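Local coordinates for protein muconate lactonizing enzyme (Corynebacterium glutamicum, PDB 3I4K) that is a member of the enolase superfamily, pairing an N-terminal domain of the muconate lactonizing enzyme type with a C-terminal TIM-type barrel that carries a magnesium ion, at residues I82-A85 / V86-A90; R183-E186 / L187-V191; L237-I240 / T241-N245; V254-P257 / A258-L261; D363-M366 / D367-N370. All coordinates share one frame; numbering follows the deposited sequence.

Contact 1. Residues I82-A85 / V86-A90; sequences IGRA and VSELA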
loop_
_atom_site.group_PDB
_atom_site.type_symbol
_atom_site.label_atom_id
_atom_site.label_comp_id
_atom_site.label_asym_id
_atom_site.label_seq_id
_atom_site.Cartn_x
_atom_site.Cartn_y
_atom_site.Cartn_z
ATOM N N ILE A 82 -18.490 14.063 9.124
ATOM C CA ILE A 82 -19.053 14.701 10.310
ATOM C C ILE A 82 -19.505 13.760 11.418
ATOM O O ILE A 82 -20.272 12.824 11.191
ATOM C CB ILE A 82 -20.218 15.628 9.911
ATOM C CG1 ILE A 82 -19.693 16.713 8.970
ATOM C CG2 ILE A 82 -20.843 16.265 11.152
ATOM C CD1 ILE A 82 -20.761 17.590 8.389
ATOM N N GLY A 83 -19.012 14.021 12.624
ATOM C CA GLY A 83 -19.373 13.205 13.768
ATOM C C GLY A 83 -18.504 11.978 13.960
ATOM O O GLY A 83 -18.811 11.132 14.802
ATOM N N ARG A 84 -17.423 11.876 13.191
ATOM C CA ARG A 84 -16.519 10.730 13.295
ATOM C C ARG A 84 -15.100 11.176 13.600
ATOM O O ARG A 84 -14.713 12.290 13.258
ATOM C CB ARG A 84 -16.534 9.921 11.995
ATOM C CG ARG A 84 -17.895 9.343 11.660
ATOM C CD ARG A 84 -17.888 8.595 10.340
ATOM N NE ARG A 84 -17.077 7.381 10.394
ATOM C CZ ARG A 84 -16.971 6.520 9.387
ATOM N NH1 ARG A 84 -17.626 6.746 8.252
ATOM N NH2 ARG A 84 -16.216 5.436 9.511
ATOM N N ALA A 85 -14.329 10.307 14.248
ATOM C CA ALA A 85 -12.944 10.625 14.587
ATOM C C ALA A 85 -12.092 10.589 13.321
ATOM O O ALA A 85 -12.276 9.722 12.468
ATOM C CB ALA A 85 -12.409 9.624 15.611
ATOM N N VAL A 86 -11.161 11.527 13.200
ATOM C CA VAL A 86 -10.294 11.588 12.031
ATOM C C VAL A 86 -9.383 10.361 12.020
ATOM O O VAL A 86 -8.782 10.028 10.996
ATOM C CB VAL A 86 -9.437 12.881 12.038
ATOM C CG1 VAL A 86 -8.322 12.760 13.050
ATOM C CG2 VAL A 86 -8.871 13.152 10.646
ATOM N N SER A 87 -9.293 9.690 13.167
ATOM C CA SER A 87 -8.467 8.500 13.297
ATOM C C SER A 87 -9.160 7.290 12.666
ATOM O O SER A 87 -8.677 6.167 12.763
ATOM C CB SER A 87 -8.154 8.224 14.777
ATOM O OG SER A 87 -9.322 7.887 15.507
ATOM N N GLU A 88 -10.304 7.532 12.032
ATOM C CA GLU A 88 -11.058 6.484 11.341
ATOM C C GLU A 88 -10.815 6.667 9.846
ATOM O O GLU A 88 -11.530 6.114 9.016
ATOM C CB GLU A 88 -12.556 6.622 11.602
ATOM C CG GLU A 88 -13.019 6.161 12.961
ATOM C CD GLU A 88 -14.501 6.390 13.157
ATOM O OE1 GLU A 88 -15.305 5.835 12.380
ATOM O OE2 GLU A 88 -14.862 7.134 14.092
ATOM N N LEU A 89 -9.808 7.468 9.529
ATOM C CA LEU A 89 -9.432 7.790 8.162
ATOM C C LEU A 89 -9.745 6.674 7.153
ATOM O O LEU A 89 -10.659 6.816 6.329
ATOM C CB LEU A 89 -7.940 8.158 8.139
ATOM C CG LEU A 89 -7.205 8.675 6.895
ATOM C CD1 LEU A 89 -8.137 8.855 5.707
ATOM C CD2 LEU A 89 -6.527 9.973 7.263
ATOM N N ALA A 90 -9.013 5.567 7.226
ATOM C CA ALA A 90 -9.229 4.460 6.294
ATOM C C ALA A 90 -10.684 4.007 6.182
ATOM O O ALA A 90 -11.165 3.735 5.082
ATOM C CB ALA A 90 -8.345 3.278 6.668
#
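Glu88 folds back over the turn that precedes it and meets Ala85 and Arg84 with every part of its side chain. Its CB lies 3.2 Å from the carbonyl O of Ala85, the same oxygen that accepts the Glu88 N-H at 3.0 Å. CG follows, 3.7 Å from Ala85 O; with CG beside the backbone N (chi1 -76°) and the chain extended beyond it, the carboxylate is carried back to the start of the turn. There the two oxygens divide their work. OE2 accepts from Ala85 N at 3.2 Å, the donor standing well above the carboxylate plane. OE1 takes two donors of Arg84, NE at 3.1 Å and NH2 at 3.0 Å, both from one face of the carboxylate. The grip by NE and NH2 is side-on, with this oxygen in the guanidinium plane, while the two planes are turned 49° apart. Arg84 NH1 has a further salt bridge to Asp95, which ties the turn to helix 89-99. Beyond it, Ser87, Leu89 and Ala90 face the second subunit. Closure from Ala85 O to Glu88 N marks a short 3-10-like turn leading into helix 89-99 of the N-terminal domain.

Contact 2. Residues R183-E186 / L187-V191; sequences RVAE and LAREV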
loop_
_atom_site.group_PDB
_atom_site.type_symbol
_atom_site.label_atom_id
_atom_site.label_comp_id
_atom_site.label_asym_id
_atom_site.label_seq_id
_atom_site.Cartn_x
_atom_site.Cartn_y
_atom_site.Cartn_z
ATOM N N ARG A 183 9.064 21.774 -33.685
ATOM C CA ARG A 183 9.301 22.665 -32.560
ATOM C C ARG A 183 10.104 21.969 -31.465
ATOM O O ARG A 183 11.116 22.496 -30.988
ATOM C CB ARG A 183 7.960 23.136 -31.991
ATOM C CG ARG A 183 8.061 24.054 -30.792
ATOM C CD ARG A 183 6.674 24.453 -30.296
ATOM N NE ARG A 183 5.921 23.325 -29.748
ATOM C CZ ARG A 183 5.905 22.987 -28.459
ATOM N NH1 ARG A 183 6.603 23.693 -27.575
ATOM N NH2 ARG A 183 5.178 21.951 -28.048
ATOM N N VAL A 184 9.650 20.779 -31.074
ATOM C CA VAL A 184 10.310 20.007 -30.024
ATOM C C VAL A 184 11.642 19.408 -30.480
ATOM O O VAL A 184 12.624 19.445 -29.740
ATOM C CB VAL A 184 9.379 18.874 -29.505
ATOM C CG1 VAL A 184 10.130 17.972 -28.543
ATOM C CG2 VAL A 184 8.170 19.486 -28.804
ATOM N N ALA A 185 11.679 18.858 -31.690
ATOM C CA ALA A 185 12.913 18.272 -32.191
ATOM C C ALA A 185 14.006 19.334 -32.205
ATOM O O ALA A 185 15.129 19.088 -31.758
ATOM C CB ALA A 185 12.705 17.714 -33.594
ATOM N N GLU A 186 13.669 20.517 -32.717
ATOM C CA GLU A 186 14.619 21.625 -32.807
ATOM C C GLU A 186 15.079 22.076 -31.433
ATOM O O GLU A 186 16.248 22.403 -31.233
ATOM C CB GLU A 186 13.996 22.808 -33.567
ATOM C CG GLU A 186 13.997 22.637 -35.090
ATOM C CD GLU A 186 13.316 23.789 -35.834
ATOM O OE1 GLU A 186 13.617 24.967 -35.534
ATOM O OE2 GLU A 186 12.485 23.512 -36.729
ATOM N N LEU A 187 14.159 22.094 -30.483
ATOM C CA LEU A 187 14.508 22.497 -29.134
ATOM C C LEU A 187 15.436 21.457 -28.523
ATOM O O LEU A 187 16.290 21.786 -27.697
ATOM C CB LEU A 187 13.242 22.642 -28.289
ATOM C CG LEU A 187 13.419 22.883 -26.793
ATOM C CD1 LEU A 187 12.161 23.522 -26.247
ATOM C CD2 LEU A 187 13.708 21.570 -26.083
ATOM N N ALA A 188 15.263 20.205 -28.940
ATOM C CA ALA A 188 16.071 19.101 -28.436
ATOM C C ALA A 188 17.503 19.179 -28.945
ATOM O O ALA A 188 18.437 18.779 -28.254
ATOM C CB ALA A 188 15.445 17.771 -28.835
ATOM N N ARG A 189 17.678 19.693 -30.155
ATOM C CA ARG A 189 19.013 19.814 -30.721
ATOM C C ARG A 189 19.807 20.906 -30.028
ATOM O O ARG A 189 21.034 20.917 -30.083
ATOM C CB ARG A 189 18.934 20.105 -32.217
ATOM C CG ARG A 189 18.494 18.906 -33.030
ATOM C CD ARG A 189 18.331 19.240 -34.501
ATOM N NE ARG A 189 17.769 18.110 -35.237
ATOM C CZ ARG A 189 16.632 17.498 -34.915
ATOM N NH1 ARG A 189 15.933 17.903 -33.864
ATOM N NH2 ARG A 189 16.189 16.483 -35.648
ATOM N N GLU A 190 19.105 21.815 -29.364
ATOM C CA GLU A 190 19.761 22.915 -28.669
ATOM C C GLU A 190 19.852 22.741 -27.162
ATOM O O GLU A 190 20.413 23.591 -26.477
ATOM C CB GLU A 190 19.031 24.225 -28.947
ATOM C CG GLU A 190 19.055 24.676 -30.389
ATOM C CD GLU A 190 18.507 26.076 -30.544
ATOM O OE1 GLU A 190 19.060 26.993 -29.902
ATOM O OE2 GLU A 190 17.526 26.259 -31.299
ATOM N N VAL A 191 19.310 21.650 -26.636
ATOM C CA VAL A 191 19.331 21.453 -25.194
ATOM C C VAL A 191 19.531 19.998 -24.782
ATOM O O VAL A 191 20.046 19.715 -23.699
ATOM C CB VAL A 191 18.009 21.976 -24.566
ATOM C CG1 VAL A 191 18.054 21.848 -23.062
ATOM C CG2 VAL A 191 17.779 23.424 -24.958
#
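Successive i to i+4 backbone bonds run through this part of helix 177-189: Leu187 N bonds to Arg183 O at 3.1 Å, Ala188 N to Val184 O at 2.9 Å and Arg189 N to Ala185 O at 3.1 Å. One residue later the ladder slackens, since Glu190 N reaches Glu186 O only in a weak bond of 3.5 Å. Side chains add little polar bonding within the turn. Arg189 turns back toward Ala185: CG stands beside its own backbone N (chi1 -72°), and the chain returns the guanidinium to the neighbourhood of the Ala185 carbonyl, where the approach is so short that its exact placement is doubtful. On another side of the helix, Leu187 CB sits 3.4 Å from Arg183 O and Ala188 CB 3.2 Å from Ala185 O, each methylene or methyl resting on the carbonyls of the preceding turn. Leu187 continues onto Leu170 and Leu197 of strands 167-171 and 196-200 and onto Leu149 of helix 149-163, so this side packs between barrel strands and a neighbouring helix. Arg183 reaches back along the helix to a salt bridge with Asp180, and to the carbonyls of Leu147 and Lys171. Glu186 OE1 and Glu190 OE2 stay 5.9 Å apart, which would probably leave only mild repulsion. Chemically the turn is therefore held by main-chain bonds and apolar burial, while Arg183 finds its polar partners outside it.

Contact 3. Residues L237-I240 / T241-N245; sequences LREI and TRRTN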
loop_
_atom_site.group_PDB
_atom_site.type_symbol
_atom_site.label_atom_id
_atom_site.label_comp_id
_atom_site.label_asym_id
_atom_site.label_seq_id
_atom_site.Cartn_x
_atom_site.Cartn_y
_atom_site.Cartn_z
ATOM N N LEU A 237 0.241 2.472 -26.348
ATOM C CA LEU A 237 1.392 2.942 -25.574
ATOM C C LEU A 237 2.510 1.913 -25.699
ATOM O O LEU A 237 3.694 2.262 -25.825
ATOM C CB LEU A 237 1.027 3.122 -24.102
ATOM C CG LEU A 237 -0.138 4.060 -23.761
ATOM C CD1 LEU A 237 -0.301 4.130 -22.263
ATOM C CD2 LEU A 237 0.107 5.456 -24.335
ATOM N N ARG A 238 2.129 0.637 -25.654
ATOM C CA ARG A 238 3.088 -0.460 -25.787
ATOM C C ARG A 238 3.701 -0.452 -27.186
ATOM O O ARG A 238 4.907 -0.644 -27.356
ATOM C CB ARG A 238 2.382 -1.807 -25.551
ATOM C CG ARG A 238 3.207 -3.034 -25.926
ATOM C CD ARG A 238 4.522 -3.063 -25.181
ATOM N NE ARG A 238 5.299 -4.268 -25.465
ATOM C CZ ARG A 238 6.596 -4.404 -25.176
ATOM N NH1 ARG A 238 7.261 -3.403 -24.593
ATOM N NH2 ARG A 238 7.232 -5.539 -25.468
ATOM N N GLU A 239 2.854 -0.233 -28.186
ATOM C CA GLU A 239 3.299 -0.207 -29.570
ATOM C C GLU A 239 4.250 0.962 -29.846
ATOM O O GLU A 239 5.223 0.793 -30.586
ATOM C CB GLU A 239 2.090 -0.141 -30.517
ATOM C CG GLU A 239 2.433 -0.266 -32.011
ATOM C CD GLU A 239 3.167 -1.562 -32.369
ATOM O OE1 GLU A 239 3.686 -1.668 -33.502
ATOM O OE2 GLU A 239 3.221 -2.485 -31.529
ATOM N N ILE A 240 4.014 2.137 -29.256
ATOM C CA ILE A 240 4.940 3.221 -29.571
ATOM C C ILE A 240 6.327 2.894 -29.047
ATOM O O ILE A 240 7.322 3.243 -29.674
ATOM C CB ILE A 240 4.516 4.640 -29.043
ATOM C CG1 ILE A 240 5.083 4.874 -27.662
ATOM C CG2 ILE A 240 3.008 4.836 -29.075
ATOM C CD1 ILE A 240 5.299 6.329 -27.402
ATOM N N THR A 241 6.405 2.207 -27.909
ATOM C CA THR A 241 7.707 1.836 -27.360
ATOM C C THR A 241 8.350 0.758 -28.241
ATOM O O THR A 241 9.561 0.781 -28.482
ATOM C CB THR A 241 7.571 1.325 -25.910
ATOM O OG1 THR A 241 7.293 2.439 -25.054
ATOM C CG2 THR A 241 8.865 0.634 -25.435
ATOM N N ARG A 242 7.538 -0.184 -28.714
ATOM C CA ARG A 242 8.037 -1.244 -29.579
ATOM C C ARG A 242 8.724 -0.642 -30.808
ATOM O O ARG A 242 9.825 -1.053 -31.173
ATOM C CB ARG A 242 6.893 -2.175 -30.030
ATOM C CG ARG A 242 6.619 -3.346 -29.082
ATOM C CD ARG A 242 5.936 -4.510 -29.804
ATOM N NE ARG A 242 4.509 -4.270 -30.006
ATOM C CZ ARG A 242 3.548 -4.711 -29.196
ATOM N NH1 ARG A 242 3.853 -5.431 -28.117
ATOM N NH2 ARG A 242 2.281 -4.419 -29.461
ATOM N N ARG A 243 8.081 0.347 -31.426
ATOM C CA ARG A 243 8.637 0.978 -32.619
ATOM C C ARG A 243 9.718 2.026 -32.396
ATOM O O ARG A 243 10.522 2.253 -33.288
ATOM C CB ARG A 243 7.529 1.604 -33.469
ATOM C CG ARG A 243 6.489 0.612 -33.935
ATOM C CD ARG A 243 5.605 1.191 -35.011
ATOM N NE ARG A 243 4.368 0.428 -35.124
ATOM C CZ ARG A 243 3.360 0.766 -35.915
ATOM N NH1 ARG A 243 3.455 1.851 -36.671
ATOM N NH2 ARG A 243 2.247 0.042 -35.919
ATOM N N THR A 244 9.750 2.662 -31.226
ATOM C CA THR A 244 10.755 3.699 -30.979
ATOM C C THR A 244 11.800 3.397 -29.917
ATOM O O THR A 244 12.802 4.102 -29.816
ATOM C CB THR A 244 10.096 5.017 -30.579
ATOM O OG1 THR A 244 9.524 4.885 -29.267
ATOM C CG2 THR A 244 9.015 5.386 -31.586
ATOM N N ASN A 245 11.564 2.361 -29.126
ATOM C CA ASN A 245 12.463 1.986 -28.047
ATOM C C ASN A 245 12.614 3.046 -26.962
ATOM O O ASN A 245 13.554 2.989 -26.165
ATOM C CB ASN A 245 13.849 1.589 -28.579
ATOM C CG ASN A 245 14.014 0.079 -28.683
ATOM O OD1 ASN A 245 13.523 -0.659 -27.830
ATOM N ND2 ASN A 245 14.712 -0.386 -29.720
HETATM O O HOH W 1 5.105 1.538 -23.531
#
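Glu239 OE2 is gripped by two nitrogens of Arg242, NE at 2.7 Å and NH2 at 3.0 Å, which come side-on and nearly in line with its C-O bond. The oxygen lies close to the guanidinium plane, whereas the carboxylate is turned 55° from it. The other oxygen, OE1, belongs to Arg243: NE donates at 2.7 Å with an N-H...O angle of 164°, and NH2 adds a weak bond. Glu239 can serve both because its CG is anti to the backbone N (chi1 -174°) and the chain then bends at chi2, standing the carboxylate between residues three and four places on. This salt-bridge network lies on the side of helix 234-244 that borders helix 207-219; helix 234-244 belongs to a beta-alpha-beta unit between strands 224-226 and 247-250 of the barrel. Arg238 also approaches Arg242, NE to NH1 being 3.2 Å apart; both are donors, and OE2 of Glu239 would probably offset part of this like-charge proximity. The Arg242 CG lies over one face of the Arg238 guanidinium. Toward the helix end, Ile240 O takes two donors from opposite faces of its carbonyl plane, Thr244 N at 2.9 Å and Thr244 OG1 at 2.8 Å. A water joins Leu237 O to Thr241 OG1, which also bonds to Val246 O. Asn245, with positive phi, is the first residue past the helix, while Ile240 packs inward on Phe225, Val248 and Leu214.

Contact 4. Residues V254-P257 / A258-L261; sequences VWTP and AEAL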
loop_
_atom_site.group_PDB
_atom_site.type_symbol
_atom_site.label_atom_id
_atom_site.label_comp_id
_atom_site.label_asym_id
_atom_site.label_seq_id
_atom_site.Cartn_x
_atom_site.Cartn_y
_atom_site.Cartn_z
ATOM N N VAL A 254 -3.744 6.024 -15.966
ATOM C CA VAL A 254 -3.711 5.467 -14.612
ATOM C C VAL A 254 -4.154 6.400 -13.490
ATOM O O VAL A 254 -3.407 7.273 -13.077
ATOM C CB VAL A 254 -2.284 4.945 -14.237
ATOM C CG1 VAL A 254 -2.283 4.401 -12.795
ATOM C CG2 VAL A 254 -1.841 3.849 -15.215
ATOM N N TRP A 255 -5.370 6.189 -12.998
ATOM C CA TRP A 255 -5.918 6.965 -11.884
ATOM C C TRP A 255 -6.089 6.016 -10.680
ATOM O O TRP A 255 -5.794 6.369 -9.537
ATOM C CB TRP A 255 -7.321 7.491 -12.196
ATOM C CG TRP A 255 -7.497 8.528 -13.249
ATOM C CD1 TRP A 255 -6.929 8.562 -14.486
ATOM C CD2 TRP A 255 -8.483 9.570 -13.230
ATOM N NE1 TRP A 255 -7.515 9.553 -15.252
ATOM C CE2 TRP A 255 -8.474 10.184 -14.502
ATOM C CE3 TRP A 255 -9.382 10.035 -12.259
ATOM C CZ2 TRP A 255 -9.335 11.240 -14.832
ATOM C CZ3 TRP A 255 -10.241 11.087 -12.588
ATOM C CH2 TRP A 255 -10.210 11.675 -13.866
ATOM N N THR A 256 -6.592 4.817 -10.959
ATOM C CA THR A 256 -6.874 3.819 -9.927
ATOM C C THR A 256 -5.937 2.600 -9.904
ATOM O O THR A 256 -5.238 2.321 -10.877
ATOM C CB THR A 256 -8.303 3.285 -10.100
ATOM O OG1 THR A 256 -8.331 2.373 -11.204
ATOM C CG2 THR A 256 -9.279 4.432 -10.402
ATOM N N PRO A 257 -5.910 1.869 -8.772
ATOM C CA PRO A 257 -5.074 0.670 -8.608
ATOM C C PRO A 257 -5.373 -0.322 -9.731
ATOM O O PRO A 257 -4.464 -0.908 -10.322
ATOM C CB PRO A 257 -5.506 0.133 -7.240
ATOM C CG PRO A 257 -5.782 1.407 -6.463
ATOM C CD PRO A 257 -6.541 2.258 -7.488
ATOM N N ALA A 258 -6.657 -0.501 -10.021
ATOM C CA ALA A 258 -7.084 -1.401 -11.092
ATOM C C ALA A 258 -6.474 -0.967 -12.436
ATOM O O ALA A 258 -6.040 -1.805 -13.242
ATOM C CB ALA A 258 -8.625 -1.430 -11.188
ATOM N N GLU A 259 -6.434 0.340 -12.679
ATOM C CA GLU A 259 -5.865 0.826 -13.926
ATOM C C GLU A 259 -4.339 0.670 -13.902
ATOM O O GLU A 259 -3.722 0.491 -14.941
ATOM C CB GLU A 259 -6.271 2.289 -14.170
ATOM C CG GLU A 259 -7.785 2.476 -14.248
ATOM C CD GLU A 259 -8.194 3.915 -14.511
ATOM O OE1 GLU A 259 -7.566 4.837 -13.942
ATOM O OE2 GLU A 259 -9.152 4.122 -15.281
ATOM N N ALA A 260 -3.723 0.725 -12.725
ATOM C CA ALA A 260 -2.272 0.531 -12.667
ATOM C C ALA A 260 -1.962 -0.939 -13.015
ATOM O O ALA A 260 -0.965 -1.251 -13.676
ATOM C CB ALA A 260 -1.744 0.860 -11.278
ATOM N N LEU A 261 -2.830 -1.830 -12.547
ATOM C CA LEU A 261 -2.703 -3.257 -12.782
ATOM C C LEU A 261 -2.865 -3.535 -14.282
ATOM O O LEU A 261 -2.165 -4.385 -14.839
ATOM C CB LEU A 261 -3.797 -4.010 -12.016
ATOM C CG LEU A 261 -3.527 -5.414 -11.459
ATOM C CD1 LEU A 261 -4.865 -6.129 -11.288
ATOM C CD2 LEU A 261 -2.596 -6.207 -12.364
#
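Glu259 OE1 accepts two backbone N-H groups, from Trp255 at 2.7 Å and from Thr256 at 3.1 Å. The Trp255 donor comes nearly in line with the C-O bond, and the Thr256 donor arrives on the anti side, 33° out of the carboxylate plane; the two successive amides thus approach one oxygen from different directions. In return, Thr256 OG1 accepts from Glu259 N at 3.1 Å. The pair is a capping box, with Thr256 as the N-cap of helix 257-266. Its geometry depends on two torsions: OG1 of Thr256 lies between the backbone N and the carbonyl carbon (chi1 76°), while Glu259 CG stands beside its own N (chi1 -59°) and the chain reaches straight back to the preceding loop. OG1 is also 3.1 Å from Glu259 CG. The same OE1 lies 3.2 Å from Trp255 CB, the ring and carboxylate planes being almost perpendicular. Behind the cap, ordinary helical bonds begin with Ala260 N to Thr256 O at 2.9 Å, and Val254 CG1 packs on Ala260 CB at 3.9 Å. Further out, the Trp255 ring meets Tyr105 edge-to-face and also Trp61, while the Trp255 carbonyl O accepts from His279 ND1. Pro257 and Ala260 rest on helix 282-294, and Pro257 and Leu261 touch the second subunit. The cap thus follows strand 247-250, and its helix packs between helix 282-294 and the partner chain.

Contact 5. Residues D363-M366 / D367-N370; sequences DVDM and DKVN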
loop_
_atom_site.group_PDB
_atom_site.type_symbol
_atom_site.label_atom_id
_atom_site.label_comp_id
_atom_site.label_asym_id
_atom_site.label_seq_id
_atom_site.Cartn_x
_atom_site.Cartn_y
_atom_site.Cartn_z
ATOM N N ASP A 363 1.771 25.879 6.753
ATOM C CA ASP A 363 0.499 26.423 7.223
ATOM C C ASP A 363 -0.103 27.391 6.221
ATOM O O ASP A 363 0.614 28.028 5.460
ATOM C CB ASP A 363 0.698 27.139 8.559
ATOM C CG ASP A 363 1.872 26.591 9.341
ATOM O OD1 ASP A 363 3.020 26.988 9.046
ATOM O OD2 ASP A 363 1.647 25.755 10.238
ATOM N N VAL A 364 -1.425 27.506 6.230
ATOM C CA VAL A 364 -2.101 28.397 5.300
ATOM C C VAL A 364 -2.166 29.821 5.831
ATOM O O VAL A 364 -2.151 30.041 7.040
ATOM C CB VAL A 364 -3.538 27.921 5.021
ATOM C CG1 VAL A 364 -3.520 26.504 4.465
ATOM C CG2 VAL A 364 -4.355 27.976 6.293
ATOM N N ASP A 365 -2.223 30.781 4.913
ATOM C CA ASP A 365 -2.324 32.194 5.260
ATOM C C ASP A 365 -3.762 32.585 4.951
ATOM O O ASP A 365 -4.081 32.964 3.823
ATOM C CB ASP A 365 -1.372 33.030 4.400
ATOM C CG ASP A 365 -1.501 34.529 4.668
ATOM O OD1 ASP A 365 -2.644 35.033 4.730
ATOM O OD2 ASP A 365 -0.461 35.203 4.802
HETATM N N MSE A 366 -4.627 32.488 5.955
HETATM C CA MSE A 366 -6.037 32.805 5.781
HETATM C C MSE A 366 -6.348 34.123 5.090
HETATM O O MSE A 366 -7.408 34.270 4.476
HETATM C CB MSE A 366 -6.750 32.747 7.128
HETATM C CG MSE A 366 -7.039 31.327 7.562
HETATM SE SE MSE A 366 -7.911 30.371 6.117
HETATM C CE MSE A 366 -9.763 30.682 6.612
ATOM N N ASP A 367 -5.436 35.082 5.187
ATOM C CA ASP A 367 -5.657 36.366 4.540
ATOM C C ASP A 367 -5.592 36.178 3.036
ATOM O O ASP A 367 -6.492 36.607 2.307
ATOM C CB ASP A 367 -4.610 37.390 4.988
ATOM C CG ASP A 367 -4.825 37.849 6.418
ATOM O OD1 ASP A 367 -5.953 38.278 6.737
ATOM O OD2 ASP A 367 -3.869 37.785 7.221
ATOM N N LYS A 368 -4.527 35.530 2.571
ATOM C CA LYS A 368 -4.363 35.287 1.145
ATOM C C LYS A 368 -5.377 34.268 0.645
ATOM O O LYS A 368 -5.764 34.293 -0.522
ATOM C CB LYS A 368 -2.935 34.834 0.847
ATOM C CG LYS A 368 -1.925 35.959 1.002
ATOM C CD LYS A 368 -0.546 35.557 0.525
ATOM C CE LYS A 368 0.403 36.740 0.558
ATOM N NZ LYS A 368 1.770 36.367 0.094
ATOM N N VAL A 369 -5.817 33.380 1.529
ATOM C CA VAL A 369 -6.817 32.388 1.162
ATOM C C VAL A 369 -8.115 33.142 0.903
ATOM O O VAL A 369 -8.811 32.895 -0.084
ATOM C CB VAL A 369 -7.050 31.371 2.295
ATOM C CG1 VAL A 369 -8.331 30.584 2.036
ATOM C CG2 VAL A 369 -5.863 30.428 2.397
ATOM N N ASN A 370 -8.433 34.064 1.806
ATOM C CA ASN A 370 -9.635 34.878 1.689
ATOM C C ASN A 370 -9.533 35.775 0.460
ATOM O O ASN A 370 -10.516 35.982 -0.253
ATOM C CB ASN A 370 -9.802 35.736 2.945
ATOM C CG ASN A 370 -10.294 34.938 4.134
ATOM O OD1 ASN A 370 -10.063 35.315 5.284
ATOM N ND2 ASN A 370 -10.992 33.836 3.866
#
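Asp365 and Lys368 meet across the first turn of helix 366-372, with the carboxylate of Asp365 laid over the backbone of the turn. Its CG is anti to the backbone N (chi1 177°), which swings OD1 in front of the first amides of the helix: Lys368 N donates at 2.9 Å with an N-H...O angle of 163°, coming from above the carboxylate plane, and Asp367 N adds a weak bond at 2.8 Å. Asp365 is thus the N-cap residue, and its own carbonyl O begins the helical ladder by accepting from Val369 N at 2.9 Å. The Lys368 side chain crosses that of Asp365 at a slant, its CG 4.0 Å from Asp365 CG, and its end leads away, leaving NZ 5.3 Å from OD2; a weak, long ion pair links that NZ to Asp338. Opposite in character is the pair Met366 and Val369. The selenomethionine bends at chi2 and chi3, bringing SE against the Val369 side chain, 4.0 Å from its CB. Both residues also touch Arg14 on strand 8-25, and Met366 touches Tyr50 on strand 48-53, so this side of the helix lies against the N-terminal domain. Val364, reaching Val369 CG2 with its CB, likewise touches Tyr50. Nearby, Asp367 OD2 keeps 3.9 Å from Asp365 OD1. Two carboxylates at the start of a helix would probably be favoured by its dipole, and the Lys368 N-H, with a weak contribution from Asp367 N, should further stabilise the charge on Asp365, at the cost of some mutual repulsion with Asp367.

In the fold
Along the chain the contacts follow in series. Contact 1 belongs to the N-terminal domain; contacts 2 to 4 lie in the C-terminal barrel. Contacts 2 and 3 are turns of barrel helices 177-189 and 234-244, with centres about 21 Å apart, and contact 4 opens helix 257-266, its centre about 20 Å from that of contact 3. Contact 5 begins helix 366-372, which returns to the N-terminal domain's sheet, its centre about 46 Å from that of contact 3 and on the other side of the chain's centre. None touches another. Contacts 1 and 4, with centres about 26 Å apart, both meet the second subunit, so the dimer interface draws on both domains, while the magnesium site, Asp200, Glu226 and Asp251, lies within the barrel.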